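Local atomic coordinates of sporozoite microneme protein essential for cell traversal (Plasmodium berghei, PDB entry 4U5A), a protein that is needed by the malaria parasite's sporozoites for traversal of host cells and probably acts after release from the micronemes. Residues 18-22 against 68-73; 75-79 against 94-98; 60-65 against 181-186; 36-40 against 54-58. Residues are numbered along the deposited sequence.

Contact 1 (18-22 against 68-73)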
loop_
_atom_site.group_PDB
_atom_site.type_symbol
_atom_site.label_atom_id
_atom_site.label_comp_id
_atom_site.label_asym_id
_atom_site.label_seq_id
_atom_site.Cartn_x
_atom_site.Cartn_y
_atom_site.Cartn_z
ATOM N N SER A 18 -1.941 6.492 -17.149
ATOM C CA SER A 18 -2.765 5.412 -16.617
ATOM C C SER A 18 -1.983 4.105 -16.483
ATOM O O SER A 18 -2.009 3.456 -15.428
ATOM C CB SER A 18 -3.989 5.188 -17.507
ATOM O OG SER A 18 -4.892 6.274 -17.425
ATOM N N ASP A 19 -1.269 3.739 -17.544
ATOM C CA ASP A 19 -0.534 2.479 -17.575
ATOM C C ASP A 19 0.601 2.427 -16.545
ATOM O O ASP A 19 0.779 1.413 -15.854
ATOM C CB ASP A 19 0.010 2.231 -18.983
ATOM C CG ASP A 19 -1.096 1.984 -19.997
ATOM O OD1 ASP A 19 -2.165 1.481 -19.598
ATOM O OD2 ASP A 19 -0.899 2.295 -21.192
ATOM N N ASP A 20 1.359 3.515 -16.440
ATOM C CA ASP A 20 2.428 3.609 -15.451
ATOM C C ASP A 20 1.870 3.480 -14.043
ATOM O O ASP A 20 2.398 2.722 -13.219
ATOM C CB ASP A 20 3.190 4.930 -15.585
ATOM C CG ASP A 20 4.098 4.965 -16.799
ATOM O OD1 ASP A 20 4.123 3.972 -17.560
ATOM O OD2 ASP A 20 4.785 5.990 -16.991
ATOM N N PHE A 21 0.796 4.218 -13.772
ATOM C CA PHE A 21 0.177 4.160 -12.455
ATOM C C PHE A 21 -0.252 2.729 -12.140
ATOM O O PHE A 21 -0.032 2.236 -11.034
ATOM C CB PHE A 21 -1.016 5.108 -12.370
ATOM C CG PHE A 21 -1.589 5.232 -10.988
ATOM C CD1 PHE A 21 -0.906 5.930 -10.005
ATOM C CD2 PHE A 21 -2.807 4.647 -10.669
ATOM C CE1 PHE A 21 -1.422 6.048 -8.731
ATOM C CE2 PHE A 21 -3.334 4.763 -9.394
ATOM C CZ PHE A 21 -2.639 5.465 -8.423
ATOM N N SER A 22 -0.846 2.062 -13.126
ATOM C CA SER A 22 -1.273 0.677 -12.957
ATOM C C SER A 22 -0.098 -0.241 -12.617
ATOM O O SER A 22 -0.202 -1.082 -11.718
ATOM C CB SER A 22 -1.972 0.178 -14.221
ATOM O OG SER A 22 -3.241 0.785 -14.385
ATOM N N ILE A 68 -7.982 2.293 -6.159
ATOM C CA ILE A 68 -7.092 3.412 -6.453
ATOM C C ILE A 68 -6.655 3.402 -7.914
ATOM O O ILE A 68 -6.695 4.426 -8.600
ATOM C CB ILE A 68 -5.845 3.381 -5.548
ATOM C CG1 ILE A 68 -6.253 3.454 -4.077
ATOM C CG2 ILE A 68 -4.890 4.512 -5.897
ATOM C CD1 ILE A 68 -5.083 3.362 -3.125
ATOM N N ASP A 69 -6.254 2.226 -8.384
ATOM C CA ASP A 69 -5.850 2.039 -9.770
ATOM C C ASP A 69 -6.994 2.375 -10.718
ATOM O O ASP A 69 -6.802 3.096 -11.695
ATOM C CB ASP A 69 -5.381 0.594 -9.983
ATOM C CG ASP A 69 -4.760 0.363 -11.353
ATOM O OD1 ASP A 69 -4.650 1.320 -12.147
ATOM O OD2 ASP A 69 -4.370 -0.790 -11.632
ATOM N N GLY A 70 -8.189 1.879 -10.411
ATOM C CA GLY A 70 -9.326 2.090 -11.286
ATOM C C GLY A 70 -9.878 3.503 -11.257
ATOM O O GLY A 70 -10.311 4.021 -12.288
ATOM N N ILE A 71 -9.842 4.133 -10.085
ATOM C CA ILE A 71 -10.325 5.502 -9.936
ATOM C C ILE A 71 -9.477 6.463 -10.761
ATOM O O ILE A 71 -10.005 7.360 -11.426
ATOM C CB ILE A 71 -10.347 5.946 -8.454
ATOM C CG1 ILE A 71 -11.542 5.314 -7.732
ATOM C CG2 ILE A 71 -10.465 7.457 -8.336
ATOM C CD1 ILE A 71 -11.655 5.709 -6.270
ATOM N N LEU A 72 -8.165 6.259 -10.749
ATOM C CA LEU A 72 -7.287 7.141 -11.501
ATOM C C LEU A 72 -7.466 6.924 -12.997
ATOM O O LEU A 72 -7.509 7.881 -13.766
ATOM C CB LEU A 72 -5.823 6.912 -11.140
ATOM C CG LEU A 72 -4.956 7.953 -11.856
ATOM C CD1 LEU A 72 -4.564 9.080 -10.904
ATOM C CD2 LEU A 72 -3.753 7.354 -12.561
ATOM N N ARG A 73 -7.581 5.664 -13.404
ATOM C CA ARG A 73 -7.752 5.336 -14.812
ATOM C C ARG A 73 -9.074 5.882 -15.327
ATOM O O ARG A 73 -9.154 6.380 -16.448
ATOM C CB ARG A 73 -7.689 3.824 -15.032
ATOM C CG ARG A 73 -7.698 3.422 -16.499
ATOM C CD ARG A 73 -7.403 1.942 -16.699
ATOM N NE ARG A 73 -6.004 1.620 -16.429
ATOM C CZ ARG A 73 -5.021 1.754 -17.314
ATOM N NH1 ARG A 73 -5.280 2.219 -18.529
ATOM N NH2 ARG A 73 -3.777 1.434 -16.981
#
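Polar groups at a helix–helix interface need partners, and here R73 and S22 supply most of them. The R73 guanidinium donates hydrogen bonds from NH2 to S22 OG at 2.7 Å and to D19 OD1 at 3.1 Å; the latter is a salt bridge, to which R73 NH1 adds a weak bond to D19 OD1 of 3.4 Å. S22 OG, having accepted from the arginine, donates in turn to D69 OD1 at 2.7 Å, so the hydroxyl links an arginine and an aspartate one helical turn apart on segment 68-73. The carbonyl S18 O lies 3.1 Å from R73 NH2 at a poor angle and is instead taken by the backbone amide S22 N at 2.9 Å. Segments 18-22 and 68-73 belong to neighbouring antiparallel helices of the four-helix bundle; the axes of the two segments are 9.7 Å apart at 173°. S18 packs closely, its CB 3.4 Å from R73 NH1 over one guanidinium face. Inward of this network F21 turns one ring face to L72: F21 CG is 3.4 Å from L72 CD2, and F21 CZ is 3.5 Å from I68 CG2. C102 of helix 88-126 touches both F21 and L72, continuing the apolar layer.

Contact 2 (75-79 against 94-98)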
loop_
_atom_site.group_PDB
_atom_site.type_symbol
_atom_site.label_atom_id
_atom_site.label_comp_id
_atom_site.label_asym_id
_atom_site.label_seq_id
_atom_site.Cartn_x
_atom_site.Cartn_y
_atom_site.Cartn_z
ATOM N N PHE A 75 -10.572 8.492 -14.117
ATOM C CA PHE A 75 -10.450 9.944 -14.154
ATOM C C PHE A 75 -9.785 10.428 -15.434
ATOM O O PHE A 75 -10.262 11.366 -16.075
ATOM C CB PHE A 75 -9.656 10.453 -12.954
ATOM C CG PHE A 75 -9.369 11.924 -13.009
ATOM C CD1 PHE A 75 -10.323 12.845 -12.604
ATOM C CD2 PHE A 75 -8.153 12.389 -13.492
ATOM C CE1 PHE A 75 -10.065 14.203 -12.661
ATOM C CE2 PHE A 75 -7.889 13.744 -13.556
ATOM C CZ PHE A 75 -8.846 14.654 -13.138
ATOM N N ILE A 76 -8.677 9.789 -15.794
ATOM C CA ILE A 76 -7.923 10.147 -16.989
ATOM C C ILE A 76 -8.762 9.975 -18.261
ATOM O O ILE A 76 -8.716 10.820 -19.155
ATOM C CB ILE A 76 -6.625 9.329 -17.082
ATOM C CG1 ILE A 76 -5.687 9.728 -15.939
ATOM C CG2 ILE A 76 -5.940 9.543 -18.421
ATOM C CD1 ILE A 76 -4.313 9.120 -16.030
ATOM N N GLU A 77 -9.528 8.892 -18.345
ATOM C CA GLU A 77 -10.356 8.649 -19.522
ATOM C C GLU A 77 -11.395 9.753 -19.698
ATOM O O GLU A 77 -11.601 10.255 -20.806
ATOM C CB GLU A 77 -11.058 7.297 -19.419
ATOM C CG GLU A 77 -10.125 6.109 -19.397
ATOM C CD GLU A 77 -9.441 5.885 -20.728
ATOM O OE1 GLU A 77 -10.089 6.106 -21.773
ATOM O OE2 GLU A 77 -8.261 5.472 -20.728
ATOM N N ASN A 78 -12.051 10.119 -18.602
ATOM C CA ASN A 78 -13.101 11.128 -18.629
ATOM C C ASN A 78 -12.541 12.540 -18.764
ATOM O O ASN A 78 -13.292 13.499 -18.951
ATOM C CB ASN A 78 -13.969 11.020 -17.378
ATOM C CG ASN A 78 -14.835 9.767 -17.372
ATOM O OD1 ASN A 78 -15.052 9.136 -18.408
ATOM N ND2 ASN A 78 -15.323 9.395 -16.192
ATOM N N ASN A 79 -11.219 12.661 -18.683
ATOM C CA ASN A 79 -10.558 13.961 -18.737
ATOM C C ASN A 79 -9.924 14.192 -20.110
ATOM O O ASN A 79 -9.440 15.282 -20.412
ATOM C CB ASN A 79 -9.499 14.050 -17.626
ATOM C CG ASN A 79 -8.926 15.446 -17.461
ATOM O OD1 ASN A 79 -7.810 15.724 -17.895
ATOM N ND2 ASN A 79 -9.683 16.328 -16.817
ATOM N N GLN A 94 -2.112 20.250 -16.529
ATOM C CA GLN A 94 -2.974 19.169 -16.047
ATOM C C GLN A 94 -2.242 17.843 -15.972
ATOM O O GLN A 94 -2.385 17.099 -14.998
ATOM C CB GLN A 94 -4.208 19.011 -16.939
ATOM C CG GLN A 94 -5.255 18.052 -16.390
ATOM C CD GLN A 94 -6.082 18.647 -15.269
ATOM O OE1 GLN A 94 -5.893 19.802 -14.882
ATOM N NE2 GLN A 94 -7.011 17.858 -14.738
ATOM N N LYS A 95 -1.464 17.549 -17.011
ATOM C CA LYS A 95 -0.659 16.335 -17.041
ATOM C C LYS A 95 0.280 16.322 -15.834
ATOM O O LYS A 95 0.392 15.315 -15.117
ATOM C CB LYS A 95 0.131 16.266 -18.346
ATOM C CG LYS A 95 0.819 14.949 -18.617
ATOM C CD LYS A 95 1.238 14.865 -20.075
ATOM C CE LYS A 95 2.523 15.642 -20.305
ATOM N NZ LYS A 95 2.961 15.599 -21.727
ATOM N N GLU A 96 0.900 17.473 -15.582
ATOM C CA GLU A 96 1.757 17.650 -14.413
ATOM C C GLU A 96 1.018 17.391 -13.091
ATOM O O GLU A 96 1.525 16.687 -12.212
ATOM C CB GLU A 96 2.332 19.069 -14.429
ATOM C CG GLU A 96 3.049 19.502 -13.168
ATOM C CD GLU A 96 3.368 20.985 -13.176
ATOM O OE1 GLU A 96 3.079 21.654 -14.192
ATOM O OE2 GLU A 96 3.898 21.487 -12.163
ATOM N N LYS A 97 -0.189 17.934 -12.972
ATOM C CA LYS A 97 -1.010 17.766 -11.773
ATOM C C LYS A 97 -1.363 16.301 -11.511
ATOM O O LYS A 97 -1.293 15.820 -10.372
ATOM C CB LYS A 97 -2.291 18.597 -11.892
ATOM C CG LYS A 97 -2.062 20.099 -11.827
ATOM C CD LYS A 97 -3.369 20.858 -11.956
ATOM C CE LYS A 97 -3.153 22.359 -11.853
ATOM N NZ LYS A 97 -4.424 23.118 -12.021
ATOM N N ILE A 98 -1.742 15.598 -12.572
ATOM C CA ILE A 98 -2.071 14.183 -12.471
ATOM C C ILE A 98 -0.844 13.392 -12.020
ATOM O O ILE A 98 -0.934 12.542 -11.118
ATOM C CB ILE A 98 -2.602 13.635 -13.811
ATOM C CG1 ILE A 98 -3.922 14.320 -14.171
ATOM C CG2 ILE A 98 -2.810 12.137 -13.736
ATOM C CD1 ILE A 98 -4.418 14.007 -15.567
#
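Two helices can face each other across the diagonal of a bundle and meet through side chains alone, and the pairing of 75-79 with 94-98 illustrates the point: the two segment axes run antiparallel at 170° but stay 12.5 Å apart, and the nearest CA atoms, those of I76 and I98, are 8.4 Å from each other. I98 has the most surface covered and bridges much of the gap. Its CD1 reaches F75 CE2 at 4.0 Å, while its CG2 meets I76 CD1 at 4.1 Å, so this one isoleucine packs on two consecutive residues of the partner helix. Q94, one turn earlier, is next in buried area. Its amide nitrogen NE2 lies near the plane of the F75 ring, 4.0 Å from CZ, with I98 CD1 also at the ring edge. F75 therefore meets this helix edge-on. Q94 NE2 is satisfied by the carbonyl oxygen of I199, and no hydrogen bond crosses between the two segments; N79 ND2, 3.7 Å from Q94 NE2, makes a weak bond to the hydroxyl of Y90 instead. The gap is the diagonal of the bundle, and two other elements border it. On helix 10-39, F14, L17 and S18 pack against I76, whereas the tail following helix 167-197 brings I199 against F75 and I98.

Contact 3 (60-65 against 181-186)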
loop_
_atom_site.group_PDB
_atom_site.type_symbol
_atom_site.label_atom_id
_atom_site.label_comp_id
_atom_site.label_asym_id
_atom_site.label_seq_id
_atom_site.Cartn_x
_atom_site.Cartn_y
_atom_site.Cartn_z
ATOM N N VAL A 60 -8.441 -7.987 1.114
ATOM C CA VAL A 60 -8.988 -6.638 1.216
ATOM C C VAL A 60 -7.992 -5.548 0.768
ATOM O O VAL A 60 -8.381 -4.648 0.026
ATOM C CB VAL A 60 -9.486 -6.347 2.652
ATOM C CG1 VAL A 60 -10.134 -4.974 2.735
ATOM C CG2 VAL A 60 -10.476 -7.408 3.079
ATOM N N PRO A 61 -6.712 -5.623 1.200
ATOM C CA PRO A 61 -5.788 -4.588 0.722
ATOM C C PRO A 61 -5.635 -4.581 -0.795
ATOM O O PRO A 61 -5.448 -3.508 -1.368
ATOM C CB PRO A 61 -4.463 -4.961 1.398
ATOM C CG PRO A 61 -4.865 -5.681 2.623
ATOM C CD PRO A 61 -6.075 -6.470 2.226
ATOM N N GLU A 62 -5.732 -5.746 -1.434
ATOM C CA GLU A 62 -5.641 -5.823 -2.891
ATOM C C GLU A 62 -6.829 -5.124 -3.526
ATOM O O GLU A 62 -6.693 -4.454 -4.547
ATOM C CB GLU A 62 -5.566 -7.281 -3.374
ATOM C CG GLU A 62 -5.336 -7.403 -4.884
ATOM C CD GLU A 62 -5.314 -8.828 -5.387
ATOM O OE1 GLU A 62 -5.472 -9.756 -4.565
ATOM O OE2 GLU A 62 -5.128 -9.022 -6.611
ATOM N N GLU A 63 -7.994 -5.274 -2.907
ATOM C CA GLU A 63 -9.191 -4.629 -3.406
ATOM C C GLU A 63 -9.077 -3.112 -3.339
ATOM O O GLU A 63 -9.483 -2.415 -4.268
ATOM C CB GLU A 63 -10.421 -5.107 -2.634
ATOM C CG GLU A 63 -10.776 -6.575 -2.873
ATOM C CD GLU A 63 -11.953 -7.041 -2.033
ATOM O OE1 GLU A 63 -12.163 -6.476 -0.939
ATOM O OE2 GLU A 63 -12.670 -7.968 -2.469
ATOM N N LYS A 64 -8.499 -2.610 -2.254
ATOM C CA LYS A 64 -8.334 -1.174 -2.067
ATOM C C LYS A 64 -7.383 -0.575 -3.097
ATOM O O LYS A 64 -7.575 0.550 -3.552
ATOM C CB LYS A 64 -7.824 -0.878 -0.657
ATOM C CG LYS A 64 -8.779 -1.267 0.458
ATOM C CD LYS A 64 -10.000 -0.361 0.459
ATOM C CE LYS A 64 -11.005 -0.772 1.522
ATOM N NZ LYS A 64 -12.168 0.154 1.541
ATOM N N LEU A 65 -6.362 -1.336 -3.466
ATOM C CA LEU A 65 -5.389 -0.863 -4.436
ATOM C C LEU A 65 -5.963 -0.966 -5.847
ATOM O O LEU A 65 -5.602 -0.191 -6.731
ATOM C CB LEU A 65 -4.083 -1.655 -4.310
ATOM C CG LEU A 65 -3.345 -1.417 -2.986
ATOM C CD1 LEU A 65 -2.008 -2.131 -2.945
ATOM C CD2 LEU A 65 -3.158 0.064 -2.729
ATOM N N PHE A 181 -4.622 -0.643 9.209
ATOM C CA PHE A 181 -4.044 -0.711 7.870
ATOM C C PHE A 181 -5.111 -0.415 6.829
ATOM O O PHE A 181 -4.932 0.450 5.972
ATOM C CB PHE A 181 -3.436 -2.092 7.615
ATOM C CG PHE A 181 -2.647 -2.186 6.340
ATOM C CD1 PHE A 181 -2.076 -1.059 5.769
ATOM C CD2 PHE A 181 -2.497 -3.405 5.697
ATOM C CE1 PHE A 181 -1.352 -1.150 4.591
ATOM C CE2 PHE A 181 -1.776 -3.505 4.519
ATOM C CZ PHE A 181 -1.204 -2.375 3.966
ATOM N N ILE A 182 -6.226 -1.131 6.925
ATOM C CA ILE A 182 -7.335 -0.962 5.999
ATOM C C ILE A 182 -7.946 0.431 6.121
ATOM O O ILE A 182 -8.388 1.009 5.128
ATOM C CB ILE A 182 -8.427 -2.026 6.242
ATOM C CG1 ILE A 182 -7.815 -3.429 6.219
ATOM C CG2 ILE A 182 -9.522 -1.931 5.193
ATOM C CD1 ILE A 182 -7.101 -3.767 4.916
ATOM N N LYS A 183 -7.939 0.979 7.331
ATOM C CA LYS A 183 -8.465 2.319 7.557
ATOM C C LYS A 183 -7.598 3.346 6.820
ATOM O O LYS A 183 -8.116 4.276 6.202
ATOM C CB LYS A 183 -8.540 2.623 9.056
ATOM C CG LYS A 183 -9.288 3.906 9.400
ATOM C CD LYS A 183 -8.585 4.734 10.459
ATOM C CE LYS A 183 -9.320 6.052 10.672
ATOM N NZ LYS A 183 -8.706 6.887 11.739
ATOM N N ASN A 184 -6.280 3.165 6.882
ATOM C CA ASN A 184 -5.350 4.056 6.190
ATOM C C ASN A 184 -5.506 3.978 4.674
ATOM O O ASN A 184 -5.375 4.983 3.978
ATOM C CB ASN A 184 -3.900 3.736 6.575
ATOM C CG ASN A 184 -3.506 4.325 7.915
ATOM O OD1 ASN A 184 -3.945 5.414 8.280
ATOM N ND2 ASN A 184 -2.673 3.605 8.656
ATOM N N LEU A 185 -5.790 2.780 4.168
ATOM C CA LEU A 185 -6.020 2.585 2.741
ATOM C C LEU A 185 -7.341 3.217 2.319
ATOM O O LEU A 185 -7.473 3.725 1.206
ATOM C CB LEU A 185 -6.008 1.093 2.394
ATOM C CG LEU A 185 -4.661 0.371 2.501
ATOM C CD1 LEU A 185 -4.821 -1.124 2.277
ATOM C CD2 LEU A 185 -3.678 0.954 1.500
ATOM N N THR A 186 -8.311 3.196 3.226
ATOM C CA THR A 186 -9.633 3.742 2.953
ATOM C C THR A 186 -9.612 5.267 2.891
ATOM O O THR A 186 -10.252 5.873 2.032
ATOM C CB THR A 186 -10.639 3.285 4.026
ATOM O OG1 THR A 186 -10.793 1.864 3.951
ATOM C CG2 THR A 186 -11.993 3.933 3.816
#
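At the apolar centre of this contact L185 and P61 pack together, L185 CD1 lying 3.9 Å from P61 CA and 4.0 Å from P61 CB. Around them the packing spreads in both directions along the helices: P61 CG meets I182 CD1 at 3.7 Å and F181 CE2 at 4.2 Å, V60 CG1 touches I182 CD1 at 3.9 Å, and L65 CD2 approaches L185 CD2 at 4.4 Å. The segment axes are nearly parallel, at 7° and 10.1 Å apart; helices 59-84 and 167-197 are adjacent and run in the same direction in this four-helix bundle. Contacts of L65 with L109 and I32, and of L185 with L112, carry this apolar layer on to the other two long helices. Further out K64 marks the change in character. Its CB is 4.1 Å from L185 CB and its CE 4.1 Å from I182 CG2, so the aliphatic part of the lysine covers the hydrophobic layer before the side chain ends in its charged NZ. There K64 NZ gives a weak hydrogen bond to T186 OG1 at 3.3 Å, while T186 OG1 donates to I182 O, 2.8 Å away, within its own helix. The chemistry is consistent with association mainly by apolar packing, in which the aliphatic part of K64 shares, the polar edge adding one weak bond.

Contact 4 (36-40 against 54-58)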
loop_
_atom_site.group_PDB
_atom_site.type_symbol
_atom_site.label_atom_id
_atom_site.label_comp_id
_atom_site.label_asym_id
_atom_site.label_seq_id
_atom_site.Cartn_x
_atom_site.Cartn_y
_atom_site.Cartn_z
ATOM N N PHE A 36 2.145 -10.495 3.549
ATOM C CA PHE A 36 1.257 -11.545 4.038
ATOM C C PHE A 36 1.836 -12.959 3.886
ATOM O O PHE A 36 1.692 -13.782 4.783
ATOM C CB PHE A 36 -0.095 -11.457 3.329
ATOM C CG PHE A 36 -1.043 -10.484 3.967
ATOM C CD1 PHE A 36 -1.826 -10.867 5.043
ATOM C CD2 PHE A 36 -1.146 -9.184 3.495
ATOM C CE1 PHE A 36 -2.700 -9.977 5.636
ATOM C CE2 PHE A 36 -2.018 -8.285 4.082
ATOM C CZ PHE A 36 -2.796 -8.682 5.156
ATOM N N LEU A 37 2.506 -13.230 2.771
ATOM C CA LEU A 37 3.110 -14.540 2.534
ATOM C C LEU A 37 4.232 -14.812 3.527
ATOM O O LEU A 37 4.363 -15.925 4.040
ATOM C CB LEU A 37 3.639 -14.640 1.100
ATOM C CG LEU A 37 2.599 -14.636 -0.025
ATOM C CD1 LEU A 37 3.260 -14.828 -1.377
ATOM C CD2 LEU A 37 1.536 -15.698 0.207
ATOM N N ASP A 38 5.054 -13.797 3.779
ATOM C CA ASP A 38 6.149 -13.920 4.731
ATOM C C ASP A 38 5.608 -14.153 6.137
ATOM O O ASP A 38 6.222 -14.859 6.938
ATOM C CB ASP A 38 7.038 -12.674 4.704
ATOM C CG ASP A 38 7.836 -12.556 3.422
ATOM O OD1 ASP A 38 8.023 -13.587 2.741
ATOM O OD2 ASP A 38 8.269 -11.432 3.092
ATOM N N ILE A 39 4.449 -13.572 6.434
ATOM C CA ILE A 39 3.812 -13.815 7.726
ATOM C C ILE A 39 3.247 -15.233 7.804
ATOM O O ILE A 39 3.290 -15.867 8.858
ATOM C CB ILE A 39 2.683 -12.802 8.008
ATOM C CG1 ILE A 39 3.231 -11.375 8.010
ATOM C CG2 ILE A 39 2.012 -13.095 9.344
ATOM C CD1 ILE A 39 2.201 -10.327 8.375
ATOM N N GLU A 40 2.747 -15.750 6.683
ATOM C CA GLU A 40 2.196 -17.101 6.660
ATOM C C GLU A 40 3.279 -18.181 6.665
ATOM O O GLU A 40 3.155 -19.196 5.981
ATOM C CB GLU A 40 1.324 -17.271 5.411
ATOM C CG GLU A 40 0.155 -16.301 5.313
ATOM C CD GLU A 40 -0.528 -16.345 3.955
ATOM O OE1 GLU A 40 -0.246 -17.279 3.172
ATOM O OE2 GLU A 40 -1.322 -15.428 3.658
ATOM N N LEU A 54 -5.150 -15.519 7.564
ATOM C CA LEU A 54 -4.312 -14.451 7.033
ATOM C C LEU A 54 -4.492 -14.293 5.528
ATOM O O LEU A 54 -4.499 -13.175 5.008
ATOM C CB LEU A 54 -2.841 -14.718 7.353
ATOM C CG LEU A 54 -2.433 -14.720 8.827
ATOM C CD1 LEU A 54 -0.990 -15.153 8.972
ATOM C CD2 LEU A 54 -2.638 -13.345 9.436
ATOM N N SER A 55 -4.647 -15.417 4.833
ATOM C CA SER A 55 -4.874 -15.392 3.392
ATOM C C SER A 55 -6.208 -14.737 3.076
ATOM O O SER A 55 -6.356 -14.081 2.046
ATOM C CB SER A 55 -4.820 -16.803 2.808
ATOM O OG SER A 55 -3.484 -17.277 2.746
ATOM N N LYS A 56 -7.179 -14.921 3.965
ATOM C CA LYS A 56 -8.439 -14.198 3.856
ATOM C C LYS A 56 -8.183 -12.704 4.038
ATOM O O LYS A 56 -8.659 -11.887 3.249
ATOM C CB LYS A 56 -9.446 -14.704 4.882
ATOM N N TYR A 57 -7.444 -12.360 5.092
ATOM C CA TYR A 57 -7.116 -10.966 5.396
ATOM C C TYR A 57 -6.428 -10.244 4.238
ATOM O O TYR A 57 -6.592 -9.039 4.063
ATOM C CB TYR A 57 -6.222 -10.889 6.636
ATOM C CG TYR A 57 -6.974 -10.906 7.948
ATOM C CD1 TYR A 57 -8.362 -10.920 7.980
ATOM C CD2 TYR A 57 -6.294 -10.903 9.155
ATOM C CE1 TYR A 57 -9.050 -10.935 9.182
ATOM C CE2 TYR A 57 -6.974 -10.915 10.357
ATOM C CZ TYR A 57 -8.347 -10.931 10.367
ATOM O OH TYR A 57 -9.014 -10.945 11.571
ATOM N N SER A 58 -5.648 -10.985 3.458
ATOM C CA SER A 58 -4.830 -10.393 2.405
ATOM C C SER A 58 -5.620 -9.935 1.179
ATOM O O SER A 58 -5.072 -9.274 0.298
ATOM C CB SER A 58 -3.756 -11.388 1.964
ATOM O OG SER A 58 -4.345 -12.550 1.406
#
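Where the first long helix of the bundle ends, the chain turns back through a short helix, and this helical hairpin brings 36-40 against 54-58. Aromatic and apolar contacts dominate. F36 takes S58 CB over one ring face in a CH-pi contact, 3.7 Å from the ring centroid and 18° off its normal, while F36 CE1 touches Y57 CB at 3.8 Å. I39 CG2 packs on L54 CD1 at 3.7 Å, and beyond the pair I123 of helix 88-126 meets I39, and I174 of helix 167-197 meets L54. The ring of Y57 stacks on that of Y178, tying the short helix to helix 167-197. Polar contact is sparser. E40, the first residue to leave helical geometry after helix 10-39, sends its side chain back across the gap, with OE2 3.0 Å from S55 OG, a possible but weak hydrogen bond that competes with V51 O for the same proton. Within 54-58 the S58 hydroxyl turns back on its own chain, OG donating to S55 O at 2.6 Å.

Overall arrangement
The four contacts sample the bundle along its length, contacts 2 and 4 lying at opposite sides of the chain's centre, about 35 Å apart between centres. Helix 59-84 takes part in contacts 1, 2 and 3, pairing in turn with helices 10-39, 88-126 and 167-197, whereas contact 4 joins the far end of helix 10-39 to short helix 49-57. Most touching residues of contact 2 are buried, although its segments share little area; contact 3, nearest the chain's centre, is mainly apolar; contact 1 combines an inner apolar layer with an outer charged network; contact 4, partly buried, mixes aromatic and apolar contacts with one weak, unsettled polar one. Neighbouring contacts touch: S18 OG meets I76 CD1 at 3.2 Å, and P61 CG meets F36 CE2 at 4.1 Å.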